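Local coordinates for putative cytosine/guanine deaminase (Unidentified, PDB 2PAJ), which probably catalyses the zinc-dependent hydrolytic deamination of 2-amino-4-hydroxypteridines such as isoxanthopterin, giving 2,4-dihydroxypteridines and ammonium, at residues A[124-128]-A[129-133]; A[175-178]-A[179-182]; A[197-200]-A[201-205]; A[349-352]-A[353-356]; A[470-473]-A[474-478]. All blocks are in the same frame, centred on the assembly; numbering follows the deposited sequence.

Interaction 1 of 5, residues A[124-128]-A[129-133]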
# COMPACT_ATOMS: atom_id res chain seq x y z
N ILE A 124 -5.69 2.30 10.34
CA ILE A 124 -5.07 2.90 11.51
C ILE A 124 -3.71 2.26 11.81
O ILE A 124 -2.74 2.96 12.08
CB ILE A 124 -5.94 2.73 12.78
CG1 ILE A 124 -7.29 3.42 12.62
CG2 ILE A 124 -5.21 3.31 13.95
CD1 ILE A 124 -7.21 4.92 12.48
N GLU A 125 -3.64 0.93 11.79
CA GLU A 125 -2.37 0.31 12.11
C GLU A 125 -1.35 0.54 11.02
O GLU A 125 -0.15 0.45 11.24
CB GLU A 125 -2.54 -1.19 12.43
CG GLU A 125 -3.35 -2.03 11.48
CD GLU A 125 -3.49 -3.49 11.97
OE1 GLU A 125 -2.44 -4.11 12.25
OE2 GLU A 125 -4.63 -4.02 12.07
N LEU A 126 -1.84 0.91 9.85
CA LEU A 126 -0.97 1.18 8.72
C LEU A 126 -0.41 2.60 8.84
O LEU A 126 0.73 2.86 8.48
CB LEU A 126 -1.76 1.03 7.42
CG LEU A 126 -1.12 0.50 6.15
CD1 LEU A 126 -0.07 -0.54 6.45
CD2 LEU A 126 -2.22 -0.08 5.30
N ALA A 127 -1.24 3.50 9.35
CA ALA A 127 -0.82 4.89 9.50
C ALA A 127 0.22 5.04 10.60
O ALA A 127 1.12 5.87 10.50
CB ALA A 127 -2.03 5.77 9.80
N ARG A 128 0.10 4.24 11.66
CA ARG A 128 1.08 4.34 12.73
C ARG A 128 2.34 3.52 12.49
O ARG A 128 3.13 3.31 13.40
CB ARG A 128 0.44 3.99 14.07
CG ARG A 128 -0.60 2.93 14.00
CD ARG A 128 -1.39 2.88 15.30
NE ARG A 128 -0.64 2.28 16.39
CZ ARG A 128 -0.57 2.79 17.62
NH1 ARG A 128 -1.18 3.93 17.90
NH2 ARG A 128 0.10 2.16 18.56
N SER A 129 2.51 3.05 11.26
CA SER A 129 3.71 2.31 10.89
C SER A 129 4.42 3.21 9.88
O SER A 129 5.37 2.80 9.21
CB SER A 129 3.36 0.94 10.26
OG SER A 129 2.98 1.06 8.90
N GLY A 130 3.93 4.44 9.77
CA GLY A 130 4.53 5.41 8.88
C GLY A 130 4.07 5.40 7.44
O GLY A 130 4.64 6.10 6.61
N CYS A 131 3.04 4.63 7.14
CA CYS A 131 2.49 4.54 5.79
C CYS A 131 1.48 5.67 5.53
O CYS A 131 0.57 5.88 6.33
CB CYS A 131 1.82 3.18 5.60
SG CYS A 131 1.00 2.94 4.02
N ALA A 132 1.65 6.40 4.43
CA ALA A 132 0.75 7.50 4.10
C ALA A 132 -0.11 7.23 2.85
O ALA A 132 -1.17 7.83 2.66
CB ALA A 132 1.56 8.78 3.91
N THR A 133 0.36 6.31 2.01
CA THR A 133 -0.34 5.92 0.79
C THR A 133 -0.68 4.44 0.90
O THR A 133 0.20 3.60 0.93
CB THR A 133 0.52 6.13 -0.47
OG1 THR A 133 1.17 7.40 -0.40
CG2 THR A 133 -0.36 6.10 -1.70
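Leu126 and Ala127, in the last turn of helix 112-127, are closed off by Cys131 and Gly130: Cys131 N bonds back to Leu126 O at 3.2 Å, and Gly130 N to Ala127 O at 3.2 Å. With Gly130 at positive phi (86°), this pair of bonds is a Schellman motif, and a type I turn from Ala127 to Gly130 carries the chain into strand 131-136. In the (beta-alpha)8 barrel of the amidohydrolases, the reversal ends the crossover that joins strand 67-73 to its parallel neighbour 131-136.

The side chain of Ser129 adds to the cap. Its chi1 of 80° turns the hydroxyl back toward the helix end, where OG donates to Leu126 O at 2.9 Å, tilted from the carbonyl plane, whereas Cys131 N reaches the same oxygen within that plane. Leu126 O is thus gripped by two donors, and Ser129 N adds a weak third. Ser129 OG is also hydrogen-bonded to Met346 N, which ties the turn to the start of helix 346-359. Arg440 NE secures the carbonyl of Arg128 from outside.

Cys131 points toward the helix end and also packs on Trp72 of strand 67-73. Its SG is anti to the backbone N (chi1 176°) and lies 3.9 Å from Leu126 CG.

Interaction 2 of 5, residues A[175-178]-A[179-182]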
# COMPACT_ATOMS: atom_id res chain seq x y z
N ARG A 175 -18.06 -20.90 -10.58
CA ARG A 175 -18.50 -22.28 -10.69
C ARG A 175 -18.21 -23.15 -9.47
O ARG A 175 -17.49 -24.17 -9.51
CB ARG A 175 -17.99 -22.93 -11.98
CG ARG A 175 -19.13 -23.17 -13.00
CD ARG A 175 -19.75 -21.83 -13.51
NE ARG A 175 -21.17 -21.64 -13.21
CZ ARG A 175 -21.67 -20.59 -12.55
NH1 ARG A 175 -20.84 -19.64 -12.10
NH2 ARG A 175 -22.98 -20.45 -12.36
N GLN A 176 -18.75 -22.62 -8.37
CA GLN A 176 -18.79 -23.23 -7.05
C GLN A 176 -20.30 -23.48 -7.26
O GLN A 176 -21.02 -24.01 -6.40
CB GLN A 176 -18.60 -22.18 -5.93
CG GLN A 176 -17.18 -21.66 -5.62
CD GLN A 176 -17.21 -20.46 -4.62
OE1 GLN A 176 -17.40 -19.30 -5.03
NE2 GLN A 176 -17.03 -20.75 -3.32
N LEU A 177 -20.72 -23.04 -8.45
CA LEU A 177 -22.08 -23.09 -9.01
C LEU A 177 -22.86 -21.80 -8.75
O LEU A 177 -22.68 -20.81 -9.49
CB LEU A 177 -22.86 -24.33 -8.52
CG LEU A 177 -24.06 -24.72 -9.41
CD1 LEU A 177 -23.66 -24.63 -10.91
CD2 LEU A 177 -24.52 -26.14 -9.04
N GLU A 178 -23.73 -21.78 -7.74
CA GLU A 178 -24.50 -20.57 -7.45
C GLU A 178 -25.52 -20.73 -6.33
O GLU A 178 -25.45 -20.01 -5.32
CB GLU A 178 -25.21 -20.09 -8.71
CG GLU A 178 -25.88 -21.20 -9.46
CD GLU A 178 -25.59 -21.13 -10.94
OE1 GLU A 178 -25.44 -22.21 -11.57
OE2 GLU A 178 -25.52 -19.98 -11.47
N ALA A 179 -26.48 -21.64 -6.51
CA ALA A 179 -27.52 -21.90 -5.50
C ALA A 179 -26.90 -22.36 -4.18
O ALA A 179 -27.53 -22.25 -3.11
CB ALA A 179 -28.49 -22.95 -6.02
N ASP A 180 -25.68 -22.89 -4.26
CA ASP A 180 -24.96 -23.34 -3.07
C ASP A 180 -23.93 -22.27 -2.74
O ASP A 180 -22.84 -22.55 -2.21
CB ASP A 180 -24.31 -24.70 -3.33
CG ASP A 180 -23.42 -24.68 -4.56
OD1 ASP A 180 -23.80 -24.01 -5.57
OD2 ASP A 180 -22.34 -25.34 -4.53
N LEU A 181 -24.29 -21.03 -3.08
CA LEU A 181 -23.49 -19.83 -2.85
C LEU A 181 -24.47 -18.72 -2.50
O LEU A 181 -25.39 -18.43 -3.27
CB LEU A 181 -22.72 -19.41 -4.11
CG LEU A 181 -21.46 -20.17 -4.53
CD1 LEU A 181 -20.91 -19.56 -5.82
CD2 LEU A 181 -20.43 -20.10 -3.43
N PRO A 182 -24.29 -18.07 -1.33
CA PRO A 182 -25.20 -16.99 -0.92
C PRO A 182 -25.01 -15.66 -1.65
O PRO A 182 -24.03 -15.45 -2.35
CB PRO A 182 -24.92 -16.86 0.58
CG PRO A 182 -23.44 -17.23 0.68
CD PRO A 182 -23.34 -18.43 -0.26
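The amide of Gln176 carries Leu181 CD2 over one face: the methyl is 3.5 Å from each of Gln176 CD, OE1 and NE2, and the side chains of Gln176 and Leu181 cross at about a right angle. A second flat group, the carboxylate of Asp180, takes a backbone N-H across the contact. The third, the guanidinium of Arg175, has Leu177 C over one face, toward its rim, and Glu178 OE2 in its plane at the edge. That edge contact is a salt bridge, with Arg175 NH2 and Glu178 OE2 2.7 Å apart.

The backbone here makes a type I beta turn from Glu178 to Leu181, within the long connection that leads from barrel strand 163-168 to helix 190-203. The turn's own bond, Leu181 N to Glu178 O, is weak, with an N-H...O angle of 125°. A straighter link comes from the side chain of Asp180: Glu178 N donates to Asp180 OD1 at 3.1 Å with an angle of 163°, meeting the oxygen nearly along its C-O axis. A chi1 of 54° folds the carboxylate back over the preceding backbone and so makes this possible.

Leu181 is buried although most of its neighbours here are exposed; besides the amide it touches Gln176 CB, which lies 3.5 Å from Leu181 CD1. The polar end of Gln176 is anchored outside the turn, where OE1 is hydrogen-bonded to Thr174 OG1.

Interaction 3 of 5, residues A[197-200]-A[201-205]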
# COMPACT_ATOMS: atom_id res chain seq x y z
N ILE A 197 -16.83 0.68 -12.59
CA ILE A 197 -15.54 1.32 -12.71
C ILE A 197 -15.61 2.67 -13.40
O ILE A 197 -14.90 3.61 -13.02
CB ILE A 197 -14.56 0.38 -13.41
CG1 ILE A 197 -14.05 -0.64 -12.38
CG2 ILE A 197 -13.41 1.16 -14.01
CD1 ILE A 197 -12.92 -1.50 -12.88
N GLU A 198 -16.49 2.79 -14.39
CA GLU A 198 -16.65 4.06 -15.09
C GLU A 198 -17.22 5.06 -14.08
O GLU A 198 -16.79 6.22 -14.00
CB GLU A 198 -17.59 3.85 -16.28
CG GLU A 198 -17.08 2.75 -17.21
CD GLU A 198 -17.74 2.74 -18.58
OE1 GLU A 198 -18.97 2.47 -18.66
OE2 GLU A 198 -17.03 3.02 -19.58
N ARG A 199 -18.16 4.59 -13.28
CA ARG A 199 -18.77 5.41 -12.25
C ARG A 199 -17.67 5.88 -11.31
O ARG A 199 -17.52 7.08 -11.07
CB ARG A 199 -19.82 4.58 -11.51
CG ARG A 199 -20.37 5.25 -10.28
CD ARG A 199 -20.80 4.20 -9.27
NE ARG A 199 -20.60 4.65 -7.89
CZ ARG A 199 -19.98 3.93 -6.96
NH1 ARG A 199 -19.51 2.72 -7.25
NH2 ARG A 199 -19.80 4.42 -5.73
N LEU A 200 -16.90 4.93 -10.78
CA LEU A 200 -15.79 5.23 -9.86
C LEU A 200 -14.68 6.08 -10.49
O LEU A 200 -14.11 6.96 -9.85
CB LEU A 200 -15.18 3.93 -9.35
CG LEU A 200 -16.10 3.06 -8.49
CD1 LEU A 200 -15.43 1.71 -8.22
CD2 LEU A 200 -16.43 3.81 -7.19
N ALA A 201 -14.38 5.80 -11.75
CA ALA A 201 -13.35 6.54 -12.45
C ALA A 201 -13.72 8.00 -12.55
O ALA A 201 -12.87 8.88 -12.41
CB ALA A 201 -13.16 5.97 -13.83
N ALA A 202 -14.99 8.27 -12.78
CA ALA A 202 -15.46 9.64 -12.92
C ALA A 202 -15.66 10.33 -11.59
O ALA A 202 -15.54 11.54 -11.49
CB ALA A 202 -16.75 9.66 -13.72
N ARG A 203 -15.96 9.55 -10.56
CA ARG A 203 -16.22 10.10 -9.24
C ARG A 203 -15.00 10.40 -8.39
O ARG A 203 -14.86 11.50 -7.87
CB ARG A 203 -17.14 9.15 -8.49
CG ARG A 203 -17.81 9.68 -7.24
CD ARG A 203 -18.48 8.49 -6.55
NE ARG A 203 -19.48 8.80 -5.52
CZ ARG A 203 -19.28 9.61 -4.49
NH1 ARG A 203 -18.11 10.21 -4.34
NH2 ARG A 203 -20.24 9.78 -3.59
N TYR A 204 -14.10 9.43 -8.27
CA TYR A 204 -12.92 9.59 -7.41
C TYR A 204 -11.53 9.74 -8.01
O TYR A 204 -10.67 10.41 -7.43
CB TYR A 204 -12.85 8.43 -6.44
CG TYR A 204 -14.08 8.20 -5.62
CD1 TYR A 204 -14.92 7.12 -5.90
CD2 TYR A 204 -14.37 9.00 -4.52
CE1 TYR A 204 -16.01 6.84 -5.10
CE2 TYR A 204 -15.46 8.74 -3.71
CZ TYR A 204 -16.28 7.65 -4.00
OH TYR A 204 -17.33 7.36 -3.19
N HIS A 205 -11.28 9.10 -9.15
CA HIS A 205 -9.96 9.15 -9.77
C HIS A 205 -9.45 10.51 -10.23
O HIS A 205 -10.07 11.19 -11.04
CB HIS A 205 -9.90 8.16 -10.94
CG HIS A 205 -8.52 7.92 -11.47
ND1 HIS A 205 -8.06 8.51 -12.63
CD2 HIS A 205 -7.50 7.15 -11.01
CE1 HIS A 205 -6.82 8.10 -12.87
NE2 HIS A 205 -6.46 7.28 -11.90
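Leu200 and Tyr204 meet one helical turn apart, where helix 190-203 runs out, and backbone bonds, apolar contacts and charges each contribute to the link. The backbone bonds follow the i to i+4 pattern of an alpha helix. Ala202 N bonds to Glu198 O at 3.0 Å and Arg203 N to Arg199 O at 3.0 Å. The last of the series, Tyr204 N to Leu200 O, is 2.9 Å long and nearly straight at 168°, so the hydrogen bonding persists to the residue after the helix.

Apolar contact centres on the Tyr204 ring. Leu200 CD2 comes to its edge, in the ring plane, 3.7 Å from Tyr204 CE1. One face is covered by the aliphatic part of the preceding residue, with Arg203 CG 3.9 Å above the ring and over its centre. With CG anti to its backbone N (chi1 -166°) and the chain extended as far as NE, Arg203 runs out past the ring, which places Tyr204 OH over one face of its guanidinium, toward the rim.

The charged groups form a third set. Arg199 NH2 and Arg203 NE stand 4.4 Å apart, a pairing of like charges that is probably eased by the salt bridges of Arg199 to Asp196 and Asp148. Glu198 pairs with Arg240.

Helix 190-203 belongs to the outer layer of the barrel. Leu200 rests on Leu166 of strand 163-168 and Ile197 on Met217 of strand 213-217, while Tyr204 stacks with Phe154 of the adjoining helix 149-159.

Interaction 4 of 5, residues A[349-352]-A[353-356]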
# COMPACT_ATOMS: atom_id res chain seq x y z
N GLU A 349 6.58 -5.62 7.57
CA GLU A 349 6.80 -6.06 6.20
C GLU A 349 8.17 -5.72 5.67
O GLU A 349 8.84 -6.55 5.06
CB GLU A 349 5.72 -5.47 5.28
CG GLU A 349 4.50 -6.35 5.11
CD GLU A 349 4.82 -7.63 4.34
OE1 GLU A 349 5.52 -7.54 3.31
OE2 GLU A 349 4.36 -8.71 4.74
N VAL A 350 8.57 -4.48 5.90
CA VAL A 350 9.87 -4.01 5.45
C VAL A 350 10.99 -4.76 6.18
O VAL A 350 12.05 -5.05 5.62
CB VAL A 350 9.94 -2.48 5.68
CG1 VAL A 350 11.35 -2.02 5.92
CG2 VAL A 350 9.35 -1.78 4.47
N HIS A 351 10.74 -5.11 7.44
CA HIS A 351 11.71 -5.83 8.24
C HIS A 351 11.93 -7.23 7.68
O HIS A 351 13.05 -7.72 7.60
CB HIS A 351 11.21 -5.94 9.67
CG HIS A 351 12.21 -6.51 10.61
ND1 HIS A 351 11.86 -7.29 11.69
CD2 HIS A 351 13.56 -6.38 10.67
CE1 HIS A 351 12.94 -7.61 12.38
NE2 HIS A 351 13.99 -7.07 11.78
N MET A 352 10.83 -7.88 7.31
CA MET A 352 10.87 -9.22 6.76
C MET A 352 11.52 -9.21 5.38
O MET A 352 12.22 -10.15 5.00
CB MET A 352 9.44 -9.78 6.68
CG MET A 352 9.34 -11.23 6.18
SD MET A 352 9.98 -12.47 7.32
CE MET A 352 11.51 -12.90 6.54
N THR A 353 11.26 -8.15 4.63
CA THR A 353 11.81 -7.99 3.29
C THR A 353 13.33 -7.92 3.36
O THR A 353 14.03 -8.62 2.63
CB THR A 353 11.29 -6.71 2.64
OG1 THR A 353 9.88 -6.65 2.78
CG2 THR A 353 11.64 -6.67 1.17
N TRP A 354 13.82 -7.06 4.24
CA TRP A 354 15.26 -6.90 4.41
C TRP A 354 15.94 -8.19 4.87
O TRP A 354 16.96 -8.58 4.32
CB TRP A 354 15.54 -5.79 5.41
CG TRP A 354 17.00 -5.54 5.65
CD1 TRP A 354 17.94 -5.13 4.73
CD2 TRP A 354 17.69 -5.68 6.89
NE1 TRP A 354 19.16 -5.01 5.34
CE2 TRP A 354 19.04 -5.34 6.66
CE3 TRP A 354 17.29 -6.06 8.18
CZ2 TRP A 354 20.01 -5.35 7.67
CZ3 TRP A 354 18.24 -6.09 9.18
CH2 TRP A 354 19.60 -5.73 8.92
N LEU A 355 15.37 -8.84 5.89
CA LEU A 355 15.95 -10.08 6.40
C LEU A 355 16.05 -11.15 5.34
O LEU A 355 17.06 -11.83 5.23
CB LEU A 355 15.15 -10.61 7.59
CG LEU A 355 15.28 -9.85 8.91
CD1 LEU A 355 14.47 -10.54 9.99
CD2 LEU A 355 16.74 -9.79 9.33
N ALA A 356 14.98 -11.30 4.56
CA ALA A 356 14.95 -12.29 3.50
C ALA A 356 15.99 -11.96 2.43
O ALA A 356 16.55 -12.86 1.79
CB ALA A 356 13.58 -12.34 2.89
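Glu349 to Met352 and Thr353 to Ala356 are successive turns of helix 346-359, joined by four i to i+4 backbone bonds; Trp354 N to Val350 O, at 3.0 Å and 166°, is one of the straighter. Glu349 O receives two donors from the same residue, Thr353 N at 2.9 Å and Thr353 OG1 at 2.5 Å, and they arrive from opposite faces of the carbonyl plane. Chi1 of Thr353 (-49°) sets OG1 beside its own backbone N, turned back toward Glu349 O, which it meets from above the carbonyl plane; the buried hydroxyl thus has a partner, on a side chain that packs against helix 383-398.

Further round, Leu355 CD1 sits over one face of the His351 ring in a CH-pi contact, 4.2 Å from the ring centroid and 20° off its normal. His351 NE2 has a weak hydrogen bond to Ala436 O. The chain of Met352 bends at chi2 and chi3 and reaches forward along the helix, bringing CE to 4.2 Å from Ala356 CB. Trp354 makes a cation-pi contact with Arg358 and packs on helix 433-436.

A threonine hydroxyl returned to the carbonyl four residues earlier is a familiar way of burying this side chain within a helix. Here the helix flanks the metal site of the amidohydrolase barrel: the Glu349 side chain is about 7 Å from that of the zinc ligand Asp336 and about 10 Å from the zinc ion.

Interaction 5 of 5, residues A[470-473]-A[474-478]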
# COMPACT_ATOMS: atom_id res chain seq x y z
N GLU A 470 -14.45 -2.36 20.49
CA GLU A 470 -15.35 -2.59 19.36
C GLU A 470 -15.01 -3.85 18.61
O GLU A 470 -15.88 -4.68 18.34
CB GLU A 470 -15.27 -1.43 18.39
CG GLU A 470 -15.78 -0.15 18.96
CD GLU A 470 -16.21 0.79 17.87
OE1 GLU A 470 -15.34 1.24 17.10
OE2 GLU A 470 -17.43 1.07 17.79
N ALA A 471 -13.73 -3.98 18.24
CA ALA A 471 -13.24 -5.14 17.50
C ALA A 471 -13.45 -6.45 18.30
O ALA A 471 -13.91 -7.47 17.76
CB ALA A 471 -11.76 -4.95 17.15
N ARG A 472 -13.13 -6.39 19.58
CA ARG A 472 -13.28 -7.54 20.45
C ARG A 472 -14.73 -8.03 20.45
O ARG A 472 -14.99 -9.24 20.49
CB ARG A 472 -12.83 -7.17 21.86
CG ARG A 472 -11.94 -8.20 22.54
CD ARG A 472 -11.48 -7.71 23.89
NE ARG A 472 -10.54 -6.60 23.79
CZ ARG A 472 -10.75 -5.39 24.30
NH1 ARG A 472 -11.88 -5.13 24.94
NH2 ARG A 472 -9.82 -4.44 24.18
N ARG A 473 -15.67 -7.09 20.38
CA ARG A 473 -17.10 -7.40 20.37
C ARG A 473 -17.55 -8.01 19.05
O ARG A 473 -18.23 -9.05 19.01
CB ARG A 473 -17.93 -6.14 20.60
CG ARG A 473 -17.93 -5.59 22.02
CD ARG A 473 -18.95 -4.46 22.12
NE ARG A 473 -18.87 -3.72 23.38
CZ ARG A 473 -19.73 -2.78 23.76
NH1 ARG A 473 -20.75 -2.44 22.97
NH2 ARG A 473 -19.58 -2.18 24.95
N VAL A 474 -17.19 -7.33 17.97
CA VAL A 474 -17.54 -7.78 16.64
C VAL A 474 -16.98 -9.16 16.34
O VAL A 474 -17.65 -9.97 15.70
CB VAL A 474 -17.00 -6.80 15.59
CG1 VAL A 474 -17.40 -7.27 14.21
CG2 VAL A 474 -17.53 -5.39 15.87
N VAL A 475 -15.75 -9.43 16.81
CA VAL A 475 -15.13 -10.73 16.58
C VAL A 475 -15.95 -11.82 17.27
O VAL A 475 -16.14 -12.90 16.71
CB VAL A 475 -13.66 -10.77 17.10
CG1 VAL A 475 -13.11 -12.18 17.00
CG2 VAL A 475 -12.79 -9.84 16.26
N ARG A 476 -16.45 -11.52 18.47
CA ARG A 476 -17.29 -12.46 19.21
C ARG A 476 -18.53 -12.74 18.36
O ARG A 476 -18.87 -13.89 18.08
CB ARG A 476 -17.76 -11.86 20.54
CG ARG A 476 -16.68 -11.59 21.57
CD ARG A 476 -17.17 -10.56 22.62
NE ARG A 476 -16.26 -10.45 23.77
CZ ARG A 476 -15.91 -9.29 24.34
NH1 ARG A 476 -16.39 -8.14 23.88
NH2 ARG A 476 -15.08 -9.29 25.39
N GLU A 477 -19.21 -11.66 17.96
CA GLU A 477 -20.41 -11.77 17.13
C GLU A 477 -20.09 -12.62 15.93
O GLU A 477 -20.78 -13.59 15.62
CB GLU A 477 -20.84 -10.39 16.66
CG GLU A 477 -21.42 -9.51 17.74
CD GLU A 477 -21.40 -8.06 17.35
OE1 GLU A 477 -21.57 -7.78 16.14
OE2 GLU A 477 -21.19 -7.19 18.24
N LEU A 478 -19.02 -12.24 15.24
CA LEU A 478 -18.56 -12.96 14.08
C LEU A 478 -18.44 -14.45 14.38
O LEU A 478 -19.02 -15.30 13.70
CB LEU A 478 -17.19 -12.43 13.66
CG LEU A 478 -17.20 -11.27 12.68
CD1 LEU A 478 -15.81 -10.67 12.59
CD2 LEU A 478 -17.65 -11.78 11.32
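Val474, one turn on from Glu470, forms the tight side of this contact. Its N bonds to Glu470 O at 3.0 Å in the carbonyl plane, almost straight at 171°, and CG2, set beside the backbone N, packs against the same oxygen. Val475 repeats the pattern on Ala471, its N bonding to Ala471 O at 2.9 Å. Glu477 N to Arg473 O, 3.0 Å and 173°, continues the series.

The bonds belong to helix 464-483, the last helix of the chain, which packs on barrel helix 112-127: Val474 rests on Leu117 and Arg114, and Ala471 on Ile121. Glu477 is held on this side by a salt bridge to Arg114.

The solvent side is looser and rich in arginine. Arg476 N to Arg472 O is weak at 3.4 Å. The Arg476 chain is extended from CG to NE and runs back along the helix, so that its guanidinium meets Arg473 CG at the edge, in plane, with NH1 3.5 Å from that carbon. Arg472 CG lies 4.3 Å above one face of the Arg476 guanidinium, toward its rim. The charged ends Arg472 NH1 and Arg476 NH2 are 5.3 Å apart.

The five contacts follow one another along the chain without interleaving, and none touches another. They sit on helices, a helix end and a loop around the barrel; interactions 1 to 4 belong to the amidohydrolase barrel domain, interaction 2 in a surface loop. Interactions 1 and 4, nearest atoms about 8 Å apart, lie closest to the zinc site and are joined by the bond from Ser129 OG to Met346 N. Helix 112-127 ends in interaction 1 and packs against the helix of interaction 5. Interactions 3 and 4, centres about 35 Å apart, stand on opposite sides of the chain's centre. Interaction 2 leads into the helix of interaction 3, yet their centres are about 30 Å apart.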